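Local coordinates for protein adenylosuccinate lyase (Francisella tularensis subsp. tularensis SCHU S4, PDB 4EEI) that probably catalyses release of fumarate from adenylosuccinate, leaving AMP, and from the related succinocarboxamide ribotide intermediate of de novo purine biosynthesis, at residues 97-102 and 177-182; 211-216 and 295-300; 354-359 and 407-412. All blocks are in the same frame, centred on the assembly; numbering follows the deposited sequence.

Interaction 1. Residues 97-102 and 177-182; sequences IIDSAL and TVQFSG. With EDO (1,2-ethanediol), chain P.
Ser-100 turns OG anti to its own carbonyl carbon and beside its backbone N (chi1 -66°), which presents the hydroxyl oxygen to Gln-179; Gln-179 in turn holds CG between its backbone N and carbonyl carbon, and the chain beyond is extended, carrying the amide toward Asp-99. The N-H of Gln-179 meets Ser-100 OG at 2.9 Å along an almost straight bond (170°), while the same OG is hydrogen-bonded to the carbonyl O of Asp-96, one helical turn back, so two bonds fix the rotation of this buried hydroxyl. Val-178 closes in beside it: its CB lies 3.4 Å from Ser-100 OG, and its CG1 rests against Ser-100 CB at 3.9 Å. The ring of Phe-180 approaches obliquely, its CZ 4.4 Å from Ser-100 OG, and touches Val-26 and Ile-30 of helix 16-33 and Ala-198 and Leu-202 of helix 192-202. An extended, irregular loop is thus laid across the first turns of helix 94-131, one of the long helices of the central bundle in the lyase 1 family, close to where Ile-98 lines the AMP pocket. The side chains of Asp-99 and Gln-179 pass each other with their carboxylate and amide planes 23° apart, OD2 of Asp-99 standing 3.9 Å from NE2 of Gln-179. Each polar end has a closer partner: the carboxylate forms a salt bridge with Arg-216 and takes the N-H of Ile-214, and the amide NE2 is bonded to the carbonyl O of Gln-212. On the helix, an ethanediol molecule, probably from the crystallisation liquor and also bonded to Ser-103 OG, gives a hydrogen bond from O2 to the backbone O of Asp-99 at 2.9 Å, and its C2 lies 3.9 Å from Leu-102 CD2.

Interaction 2. Residues 211-216 and 295-300; sequences TQVIPR and CVLWHE. With AMP (adenosine monophosphate), chain O.
Gln-212 and Glu-300 meet at the close-packed end of this contact, where the backbone N of Gln-212 donates to the carbonyl O of Glu-300 at 3.2 Å, in the carbonyl plane and moderately bent (150°). Gln-212 CB also abuts that oxygen, as does Thr-211 CB at 3.3 Å. Thr-211 curls back in an ST turn, its OG1 accepting the N-H of Val-213 at 2.9 Å in one of its two deposited conformers. With CG anti to the backbone N (chi1 -177°) and an extended chain beyond, the Gln-212 side chain leaves the loop pair for the active site. There OE1 accepts from N6 of AMP at 2.8 Å and also from Arg-301, while NE2 is held by the carbonyl O of Ala-183. Both segments are loops at the ends of bundle helices, and the site they border is shared between subunits, as is usual in this tetrameric fold: AMP is also bonded to Arg-4, Tyr-5 and Asn-276 of the third subunit. In one of its two conformers, Glu-300 sends its carboxylate to Lys-153 and Arg-139 N of the second subunit. In the middle, Val-213 CG2 touches Leu-297 CD1, 4.0 Å apart. The far end is looser and spanned by water: a single molecule accepts from Arg-216 N and donates to Cys-295 O at 2.7 Å, while Cys-295 SG rests 3.7 Å from Arg-216 O. Arg-216 folds its bent chain back over its own loop, where NH1, also salt-bridged to Asp-99, reaches Ile-214 O at 2.9 Å, on a lone pair, and NE pairs with Glu-309.

Interaction 3. Residues 354-359 and 407-412; sequences SFYLHF and PEMDFE
Met-409 lays its terminal methyl over the ring of Phe-355. The two side chains reach toward each other tip to tip, and CE sits 3.9 Å from the ring centroid, only 6° off the normal, a CH-pi contact over the centre of one face. A chain bent at chi2 (-41°), which places SD, and at chi3 (-101°), which places CE, curls this end onto the ring. The sulfur itself stands more obliquely, SD being 4.3 Å from the same centroid. Apolar contacts adjoin this pair. Met-409 CG packs on Phe-355 CE2 at 3.7 Å, and Pro-407 CG comes in at the edge of the Phe-355 ring, near its plane, 4.0 Å from CZ. The proline ring and Phe-359 also reach tip to tip, with Pro-407 CD 3.7 Å from Phe-359 CE1. Tyr-356 and Met-409 slide past each other in opposite directions, and the phenol OH lies 3.2 Å from Met-409 CB. The polar contacts involve outside partners. Tyr-356 OH is hydrogen-bonded to Ser-389 OG, a hydroxyl that also binds the carbonyl O of Pro-407, so Ser-389 of helix 388-400 ties both segments to a third element. The Tyr-356 ring also stacks with Phe-388, and Phe-355 packs on Cys-188 of the second subunit. Away from the AMP pocket of its own chain, the contact joins helix 352-363 to the loop leading into helix 411-418 within the C-terminal helical part of the lyase, through a Met-aromatic contact.

In the fold
Interactions 1 and 2 are neighbours, their centres 12 Å apart, and in effect form one buried unit: the loop 211-216 adjoins both the start of helix 94-131 and the loop 177-182, beside bound AMP. Their chemistry is largely polar, with some apolar packing, built on backbone groups, buried hydroxyl and amide ends, charge pairs and a water. Interaction 3 lies about 64 Å from interaction 2, between centres, on the opposite side of the chain's centre. It too is largely buried, though Pro-407 is exposed, and it relies on aromatic, sulfur and apolar contacts between C-terminal elements. Interactions 2 and 3 both also touch the second subunit, whereas interaction 1 stays within its own chain.

Interaction 1. Residues 97-102 and 177-182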
loop_
_atom_site.group_PDB
_atom_site.type_symbol
_atom_site.label_atom_id
_atom_site.label_comp_id
_atom_site.label_asym_id
_atom_site.label_seq_id
_atom_site.Cartn_x
_atom_site.Cartn_y
_atom_site.Cartn_z
ATOM N N ILE B 97 -22.631 21.103 -2.861
ATOM C CA ILE B 97 -23.628 20.390 -2.073
ATOM C C ILE B 97 -23.102 19.028 -1.625
ATOM O O ILE B 97 -23.185 18.673 -0.446
ATOM C CB ILE B 97 -24.942 20.205 -2.854
ATOM C CG1 ILE B 97 -25.464 21.547 -3.376
ATOM C CG2 ILE B 97 -25.990 19.507 -1.987
ATOM C CD1 ILE B 97 -25.692 22.607 -2.292
ATOM N N ILE B 98 -22.557 18.263 -2.564
ATOM C CA ILE B 98 -22.092 16.905 -2.261
ATOM C C ILE B 98 -21.019 16.899 -1.182
ATOM O O ILE B 98 -21.106 16.142 -0.216
ATOM C CB ILE B 98 -21.495 16.219 -3.502
ATOM C CG1 ILE B 98 -22.546 16.063 -4.593
ATOM C CG2 ILE B 98 -20.904 14.862 -3.137
ATOM C CD1 ILE B 98 -21.962 15.691 -5.953
ATOM N N ASP B 99 -19.998 17.731 -1.359
ATOM C CA ASP B 99 -18.855 17.709 -0.460
ATOM C C ASP B 99 -19.192 18.287 0.906
ATOM O O ASP B 99 -18.691 17.813 1.919
ATOM C CB ASP B 99 -17.651 18.436 -1.084
ATOM C CG ASP B 99 -16.978 17.628 -2.194
ATOM O OD1 ASP B 99 -17.381 16.464 -2.444
ATOM O OD2 ASP B 99 -16.025 18.160 -2.807
ATOM N N SER B 100 -20.037 19.311 0.940
ATOM C CA SER B 100 -20.449 19.873 2.217
ATOM C C SER B 100 -21.316 18.876 2.982
ATOM O O SER B 100 -21.188 18.725 4.197
ATOM C CB SER B 100 -21.169 21.208 2.014
ATOM O OG SER B 100 -20.273 22.177 1.489
ATOM N N ALA B 101 -22.182 18.164 2.269
ATOM C CA ALA B 101 -23.023 17.172 2.918
ATOM C C ALA B 101 -22.173 15.986 3.357
ATOM O O ALA B 101 -22.436 15.374 4.391
ATOM C CB ALA B 101 -24.155 16.732 1.997
ATOM N N LEU B 102 -21.150 15.661 2.574
ATOM C CA LEU B 102 -20.254 14.558 2.931
ATOM C C LEU B 102 -19.542 14.871 4.241
ATOM O O LEU B 102 -19.328 13.986 5.061
ATOM C CB LEU B 102 -19.233 14.329 1.816
ATOM C CG LEU B 102 -18.162 13.272 2.046
ATOM C CD1 LEU B 102 -18.810 11.927 2.318
ATOM C CD2 LEU B 102 -17.270 13.182 0.819
ATOM N N THR B 177 -14.600 20.848 6.686
ATOM C CA THR B 177 -15.005 22.158 6.196
ATOM C C THR B 177 -16.219 22.009 5.290
ATOM O O THR B 177 -16.610 20.893 4.941
ATOM C CB THR B 177 -13.893 22.787 5.325
ATOM O OG1 THR B 177 -13.542 21.868 4.278
ATOM C CG2 THR B 177 -12.643 23.131 6.157
ATOM N N VAL B 178 -16.788 23.140 4.884
ATOM C CA VAL B 178 -17.795 23.144 3.834
ATOM C C VAL B 178 -17.399 24.163 2.767
ATOM O O VAL B 178 -16.481 24.969 2.975
ATOM C CB VAL B 178 -19.192 23.457 4.394
ATOM C CG1 VAL B 178 -19.632 22.361 5.368
ATOM C CG2 VAL B 178 -19.177 24.812 5.085
ATOM N N GLN B 179 -18.074 24.128 1.621
ATOM C CA GLN B 179 -17.801 25.098 0.568
ATOM C C GLN B 179 -19.088 25.525 -0.113
ATOM O O GLN B 179 -19.987 24.713 -0.326
ATOM C CB GLN B 179 -16.836 24.520 -0.480
ATOM C CG GLN B 179 -17.361 23.242 -1.161
ATOM C CD GLN B 179 -16.859 23.075 -2.591
ATOM O OE1 GLN B 179 -16.260 23.984 -3.160
ATOM N NE2 GLN B 179 -17.111 21.908 -3.176
ATOM N N PHE B 180 -19.176 26.806 -0.451
ATOM C CA PHE B 180 -20.220 27.275 -1.349
ATOM C C PHE B 180 -19.569 28.287 -2.284
ATOM O O PHE B 180 -19.817 29.490 -2.191
ATOM C CB PHE B 180 -21.377 27.906 -0.564
ATOM C CG PHE B 180 -22.048 26.961 0.402
ATOM C CD1 PHE B 180 -23.116 26.175 -0.008
ATOM C CD2 PHE B 180 -21.622 26.874 1.722
ATOM C CE1 PHE B 180 -23.745 25.304 0.876
ATOM C CE2 PHE B 180 -22.249 26.001 2.628
ATOM C CZ PHE B 180 -23.307 25.218 2.199
ATOM N N SER B 181 -18.715 27.787 -3.175
ATOM C CA SER B 181 -17.855 28.651 -3.975
ATOM C C SER B 181 -18.179 28.615 -5.472
ATOM O O SER B 181 -17.577 29.338 -6.259
ATOM C CB SER B 181 -16.385 28.289 -3.739
ATOM O OG SER B 181 -16.149 26.907 -3.945
ATOM N N GLY B 182 -19.121 27.771 -5.874
ATOM C CA GLY B 182 -19.502 27.728 -7.274
ATOM C C GLY B 182 -18.586 26.851 -8.116
ATOM O O GLY B 182 -17.703 26.168 -7.591
HETATM C C1 EDO P . -14.678 16.070 3.650
HETATM O O1 EDO P . -13.385 16.633 3.360
HETATM C C2 EDO P . -15.654 16.353 2.507
HETATM O O2 EDO P . -15.779 17.769 2.340
#

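Interaction 2. Residues 211-216 and 295-300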
loop_
_atom_site.group_PDB
_atom_site.type_symbol
_atom_site.label_atom_id
_atom_site.label_comp_id
_atom_site.label_asym_id
_atom_site.label_seq_id
_atom_site.Cartn_x
_atom_site.Cartn_y
_atom_site.Cartn_z
ATOM N N THR B 211 -12.011 24.345 -4.849
ATOM C CA THR B 211 -12.128 24.359 -6.297
ATOM C C THR B 211 -13.591 24.200 -6.689
ATOM O O THR B 211 -14.472 24.756 -6.039
ATOM C CB THR B 211 -11.278 23.255 -6.956
ATOM O OG1 THR B 211 -11.553 21.994 -6.334
ATOM C CG2 THR B 211 -9.798 23.572 -6.818
ATOM N N GLN B 212 -13.851 23.251 -7.577
ATOM C CA GLN B 212 -15.187 22.700 -7.671
ATOM C C GLN B 212 -15.416 21.910 -6.389
ATOM O O GLN B 212 -16.525 21.863 -5.862
ATOM C CB GLN B 212 -15.336 21.799 -8.895
ATOM C CG GLN B 212 -16.741 21.246 -9.072
ATOM C CD GLN B 212 -17.043 20.862 -10.506
ATOM O OE1 GLN B 212 -17.022 19.686 -10.861
ATOM N NE2 GLN B 212 -17.329 21.856 -11.338
ATOM N N VAL B 213 -14.354 21.270 -5.910
ATOM C CA VAL B 213 -14.438 20.343 -4.789
ATOM C C VAL B 213 -13.690 20.873 -3.571
ATOM O O VAL B 213 -12.888 21.799 -3.676
ATOM C CB VAL B 213 -13.874 18.959 -5.156
ATOM C CG1 VAL B 213 -14.711 18.319 -6.252
ATOM C CG2 VAL B 213 -12.421 19.079 -5.587
ATOM N N ILE B 214 -13.959 20.274 -2.416
ATOM C CA ILE B 214 -13.113 20.448 -1.240
ATOM C C ILE B 214 -11.910 19.535 -1.448
ATOM O O ILE B 214 -12.077 18.404 -1.913
ATOM C CB ILE B 214 -13.893 20.037 0.014
ATOM C CG1 ILE B 214 -14.886 21.144 0.394
ATOM C CG2 ILE B 214 -12.963 19.717 1.177
ATOM C CD1 ILE B 214 -15.748 20.811 1.601
ATOM N N PRO B 215 -10.692 20.017 -1.137
ATOM C CA PRO B 215 -9.506 19.190 -1.430
ATOM C C PRO B 215 -9.486 17.896 -0.616
ATOM O O PRO B 215 -9.893 17.874 0.553
ATOM C CB PRO B 215 -8.322 20.103 -1.057
ATOM C CG PRO B 215 -8.913 21.143 -0.117
ATOM C CD PRO B 215 -10.331 21.341 -0.588
ATOM N N ARG B 216 -9.018 16.819 -1.236
ATOM C CA ARG B 216 -9.175 15.493 -0.643
ATOM C C ARG B 216 -8.157 15.146 0.429
ATOM O O ARG B 216 -8.234 14.061 1.017
ATOM C CB ARG B 216 -9.202 14.416 -1.737
ATOM C CG ARG B 216 -10.579 13.762 -1.914
ATOM C CD ARG B 216 -11.663 14.804 -2.190
ATOM N NE ARG B 216 -13.015 14.237 -2.112
ATOM C CZ ARG B 216 -14.130 14.959 -2.174
ATOM N NH1 ARG B 216 -14.060 16.277 -2.310
ATOM N NH2 ARG B 216 -15.312 14.368 -2.105
ATOM N N CYS B 295 -6.355 12.190 -3.613
ATOM C CA CYS B 295 -5.954 13.596 -3.514
ATOM C C CYS B 295 -5.565 14.185 -4.862
ATOM O O CYS B 295 -5.750 15.384 -5.105
ATOM C CB CYS B 295 -4.755 13.756 -2.578
ATOM S SG CYS B 295 -5.124 13.467 -0.845
ATOM N N VAL B 296 -4.993 13.354 -5.729
ATOM C CA VAL B 296 -4.390 13.861 -6.968
ATOM C C VAL B 296 -5.438 14.063 -8.062
ATOM O O VAL B 296 -5.470 13.329 -9.060
ATOM C CB VAL B 296 -3.253 12.932 -7.444
ATOM C CG1 VAL B 296 -2.429 13.604 -8.543
ATOM C CG2 VAL B 296 -2.362 12.582 -6.254
ATOM N N LEU B 297 -6.294 15.067 -7.861
ATOM C CA LEU B 297 -7.332 15.410 -8.829
ATOM C C LEU B 297 -6.838 16.392 -9.889
ATOM O O LEU B 297 -6.009 17.264 -9.607
ATOM C CB LEU B 297 -8.537 16.010 -8.102
ATOM C CG LEU B 297 -9.132 15.124 -7.005
ATOM C CD1 LEU B 297 -10.327 15.820 -6.363
ATOM C CD2 LEU B 297 -9.523 13.734 -7.544
ATOM N N TRP B 298 -7.354 16.256 -11.104
ATOM C CA TRP B 298 -6.947 17.107 -12.204
ATOM C C TRP B 298 -7.572 18.469 -12.129
ATOM O O TRP B 298 -8.808 18.600 -12.018
ATOM C CB TRP B 298 -7.299 16.458 -13.534
ATOM C CG TRP B 298 -6.454 15.255 -13.863
ATOM C CD1 TRP B 298 -5.566 14.584 -13.029
ATOM C CD2 TRP B 298 -6.391 14.537 -15.141
ATOM N NE1 TRP B 298 -4.979 13.535 -13.685
ATOM C CE2 TRP B 298 -5.429 13.450 -14.953
ATOM C CE3 TRP B 298 -7.011 14.681 -16.371
ATOM C CZ2 TRP B 298 -5.120 12.564 -15.966
ATOM C CZ3 TRP B 298 -6.689 13.778 -17.386
ATOM C CH2 TRP B 298 -5.767 12.748 -17.185
ATOM N N HIS B 299 -6.727 19.491 -12.134
ATOM C CA HIS B 299 -7.171 20.866 -12.194
ATOM C C HIS B 299 -8.152 21.169 -11.103
ATOM O O HIS B 299 -7.950 20.776 -9.937
ATOM C CB HIS B 299 -7.760 21.180 -13.562
ATOM C CG HIS B 299 -6.743 21.159 -14.677
ATOM N ND1 HIS B 299 -5.590 21.849 -14.615
ATOM C CD2 HIS B 299 -6.737 20.493 -15.900
ATOM C CE1 HIS B 299 -4.883 21.641 -15.741
ATOM N NE2 HIS B 299 -5.586 20.811 -16.526
ATOM N N GLU B 300 -9.293 21.746 -11.464
ATOM C CA GLU B 300 -10.276 22.176 -10.475
ATOM C C GLU B 300 -11.190 21.030 -10.054
ATOM O O GLU B 300 -12.173 21.237 -9.346
ATOM C CB GLU B 300 -11.092 23.358 -10.996
ATOM C CG GLU B 300 -10.324 24.670 -11.007
ATOM C CD GLU B 300 -9.138 24.637 -11.950
ATOM O OE1 GLU B 300 -9.338 24.318 -13.139
ATOM O OE2 GLU B 300 -8.010 24.924 -11.503
HETATM P P AMP O . -19.975 7.938 -9.923
HETATM O O1P AMP O . -20.674 6.608 -10.026
HETATM O O2P AMP O . -18.720 8.048 -10.750
HETATM O O3P AMP O . -19.839 8.460 -8.515
HETATM O "O5'" AMP O . -20.994 8.970 -10.620
HETATM C "C5'" AMP O . -20.788 10.378 -10.515
HETATM C "C4'" AMP O . -22.093 11.107 -10.814
HETATM O "O4'" AMP O . -21.902 12.521 -10.715
HETATM C "C3'" AMP O . -22.574 10.819 -12.227
HETATM O "O3'" AMP O . -23.964 10.497 -12.186
HETATM C "C2'" AMP O . -22.379 12.113 -12.984
HETATM O "O2'" AMP O . -23.439 12.330 -13.916
HETATM C "C1'" AMP O . -22.392 13.167 -11.891
HETATM N N9 AMP O . -21.541 14.324 -12.258
HETATM C C8 AMP O . -21.055 14.590 -13.483
HETATM N N7 AMP O . -20.319 15.727 -13.478
HETATM C C5 AMP O . -20.331 16.210 -12.223
HETATM C C6 AMP O . -19.753 17.380 -11.525
HETATM N N6 AMP O . -18.996 18.284 -12.189
HETATM N N1 AMP O . -20.010 17.511 -10.206
HETATM C C2 AMP O . -20.762 16.618 -9.536
HETATM N N3 AMP O . -21.316 15.534 -10.106
HETATM C C4 AMP O . -21.140 15.281 -11.424
HETATM O O HOH W 1 -7.390 17.152 -3.802
#

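Interaction 3. Residues 354-359 and 407-412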
loop_
_atom_site.group_PDB
_atom_site.type_symbol
_atom_site.label_atom_id
_atom_site.label_comp_id
_atom_site.label_asym_id
_atom_site.label_seq_id
_atom_site.Cartn_x
_atom_site.Cartn_y
_atom_site.Cartn_z
ATOM N N SER B 354 22.290 -10.940 35.531
ATOM C CA SER B 354 22.480 -9.540 35.177
ATOM C C SER B 354 22.260 -8.644 36.393
ATOM O O SER B 354 22.965 -7.655 36.574
ATOM C CB SER B 354 21.556 -9.115 34.038
ATOM O OG SER B 354 21.727 -7.736 33.756
ATOM N N PHE B 355 21.288 -9.000 37.229
ATOM C CA PHE B 355 21.028 -8.227 38.433
ATOM C C PHE B 355 22.255 -8.230 39.337
ATOM O O PHE B 355 22.768 -7.169 39.705
ATOM C CB PHE B 355 19.808 -8.761 39.184
ATOM C CG PHE B 355 19.637 -8.154 40.547
ATOM C CD1 PHE B 355 19.099 -6.882 40.690
ATOM C CD2 PHE B 355 20.046 -8.838 41.684
ATOM C CE1 PHE B 355 18.953 -6.311 41.942
ATOM C CE2 PHE B 355 19.905 -8.273 42.938
ATOM C CZ PHE B 355 19.358 -7.005 43.065
ATOM N N TYR B 356 22.725 -9.427 39.674
ATOM C CA TYR B 356 23.906 -9.593 40.518
ATOM C C TYR B 356 25.170 -9.015 39.896
ATOM O O TYR B 356 26.032 -8.504 40.609
ATOM C CB TYR B 356 24.123 -11.069 40.847
ATOM C CG TYR B 356 23.064 -11.626 41.757
ATOM C CD1 TYR B 356 22.789 -11.027 42.978
ATOM C CD2 TYR B 356 22.319 -12.734 41.386
ATOM C CE1 TYR B 356 21.814 -11.528 43.813
ATOM C CE2 TYR B 356 21.343 -13.239 42.211
ATOM C CZ TYR B 356 21.093 -12.635 43.422
ATOM O OH TYR B 356 20.116 -13.146 44.246
ATOM N N LEU B 357 25.296 -9.112 38.575
ATOM C CA LEU B 357 26.464 -8.545 37.909
ATOM C C LEU B 357 26.500 -7.039 38.135
ATOM O O LEU B 357 27.518 -6.489 38.558
ATOM C CB LEU B 357 26.462 -8.859 36.409
ATOM C CG LEU B 357 27.650 -8.282 35.635
ATOM C CD1 LEU B 357 28.956 -8.616 36.331
ATOM C CD2 LEU B 357 27.681 -8.794 34.212
ATOM N N HIS B 358 25.373 -6.387 37.859
ATOM C CA HIS B 358 25.233 -4.956 38.090
ATOM C C HIS B 358 25.435 -4.607 39.557
ATOM O O HIS B 358 26.062 -3.598 39.881
ATOM C CB HIS B 358 23.860 -4.470 37.635
ATOM C CG HIS B 358 23.748 -4.267 36.157
ATOM N ND1 HIS B 358 23.417 -5.288 35.289
ATOM C CD2 HIS B 358 23.907 -3.161 35.394
ATOM C CE1 HIS B 358 23.378 -4.814 34.055
ATOM N NE2 HIS B 358 23.669 -3.526 34.091
ATOM N N PHE B 359 24.901 -5.431 40.449
ATOM C CA PHE B 359 25.076 -5.160 41.865
ATOM C C PHE B 359 26.553 -5.122 42.256
ATOM O O PHE B 359 26.993 -4.217 42.973
ATOM C CB PHE B 359 24.327 -6.170 42.735
ATOM C CG PHE B 359 24.161 -5.710 44.151
ATOM C CD1 PHE B 359 23.044 -4.974 44.523
ATOM C CD2 PHE B 359 25.142 -5.958 45.097
ATOM C CE1 PHE B 359 22.895 -4.520 45.820
ATOM C CE2 PHE B 359 25.004 -5.506 46.399
ATOM C CZ PHE B 359 23.878 -4.786 46.761
ATOM N N PRO B 407 20.318 -7.626 48.697
ATOM C CA PRO B 407 18.914 -7.920 49.001
ATOM C C PRO B 407 18.538 -9.329 48.558
ATOM O O PRO B 407 19.066 -9.825 47.561
ATOM C CB PRO B 407 18.157 -6.883 48.172
ATOM C CG PRO B 407 19.043 -6.649 46.988
ATOM C CD PRO B 407 20.463 -6.758 47.514
ATOM N N GLU B 408 17.651 -9.964 49.314
ATOM C CA GLU B 408 17.215 -11.319 49.016
ATOM C C GLU B 408 16.376 -11.336 47.747
ATOM O O GLU B 408 15.402 -10.596 47.628
ATOM C CB GLU B 408 16.410 -11.889 50.184
ATOM C CG GLU B 408 15.955 -13.324 49.984
ATOM C CD GLU B 408 17.116 -14.298 49.927
ATOM O OE1 GLU B 408 16.980 -15.350 49.271
ATOM O OE2 GLU B 408 18.163 -14.007 50.541
ATOM N N MET B 409 16.763 -12.180 46.799
ATOM C CA MET B 409 16.054 -12.263 45.531
ATOM C C MET B 409 15.085 -13.438 45.484
ATOM O O MET B 409 15.089 -14.219 44.536
ATOM C CB MET B 409 17.038 -12.328 44.363
ATOM C CG MET B 409 17.646 -10.982 43.997
ATOM S SD MET B 409 16.452 -9.631 44.042
ATOM C CE MET B 409 16.096 -9.448 42.298
ATOM N N ASP B 410 14.251 -13.554 46.511
ATOM C CA ASP B 410 13.169 -14.525 46.494
ATOM C C ASP B 410 12.038 -13.925 45.671
ATOM O O ASP B 410 12.205 -12.867 45.069
ATOM C CB ASP B 410 12.697 -14.850 47.911
ATOM C CG ASP B 410 12.338 -13.613 48.705
ATOM O OD1 ASP B 410 12.504 -12.495 48.178
ATOM O OD2 ASP B 410 11.890 -13.760 49.861
ATOM N N PHE B 411 10.891 -14.590 45.639
ATOM C CA PHE B 411 9.773 -14.093 44.847
ATOM C C PHE B 411 9.409 -12.659 45.216
ATOM O O PHE B 411 9.287 -11.799 44.345
ATOM C CB PHE B 411 8.551 -15.001 44.981
ATOM C CG PHE B 411 7.462 -14.690 43.995
ATOM C CD1 PHE B 411 7.656 -14.903 42.642
ATOM C CD2 PHE B 411 6.250 -14.176 44.420
ATOM C CE1 PHE B 411 6.660 -14.615 41.731
ATOM C CE2 PHE B 411 5.249 -13.885 43.514
ATOM C CZ PHE B 411 5.454 -14.105 42.168
ATOM N N GLU B 412 9.261 -12.406 46.512
ATOM C CA GLU B 412 8.884 -11.084 47.003
ATOM C C GLU B 412 9.928 -10.030 46.654
ATOM O O GLU B 412 9.588 -8.914 46.270
ATOM C CB GLU B 412 8.668 -11.118 48.517
ATOM C CG GLU B 412 7.364 -11.767 48.948
ATOM C CD GLU B 412 6.883 -11.265 50.295
ATOM O OE1 GLU B 412 7.711 -10.732 51.066
ATOM O OE2 GLU B 412 5.674 -11.400 50.584
#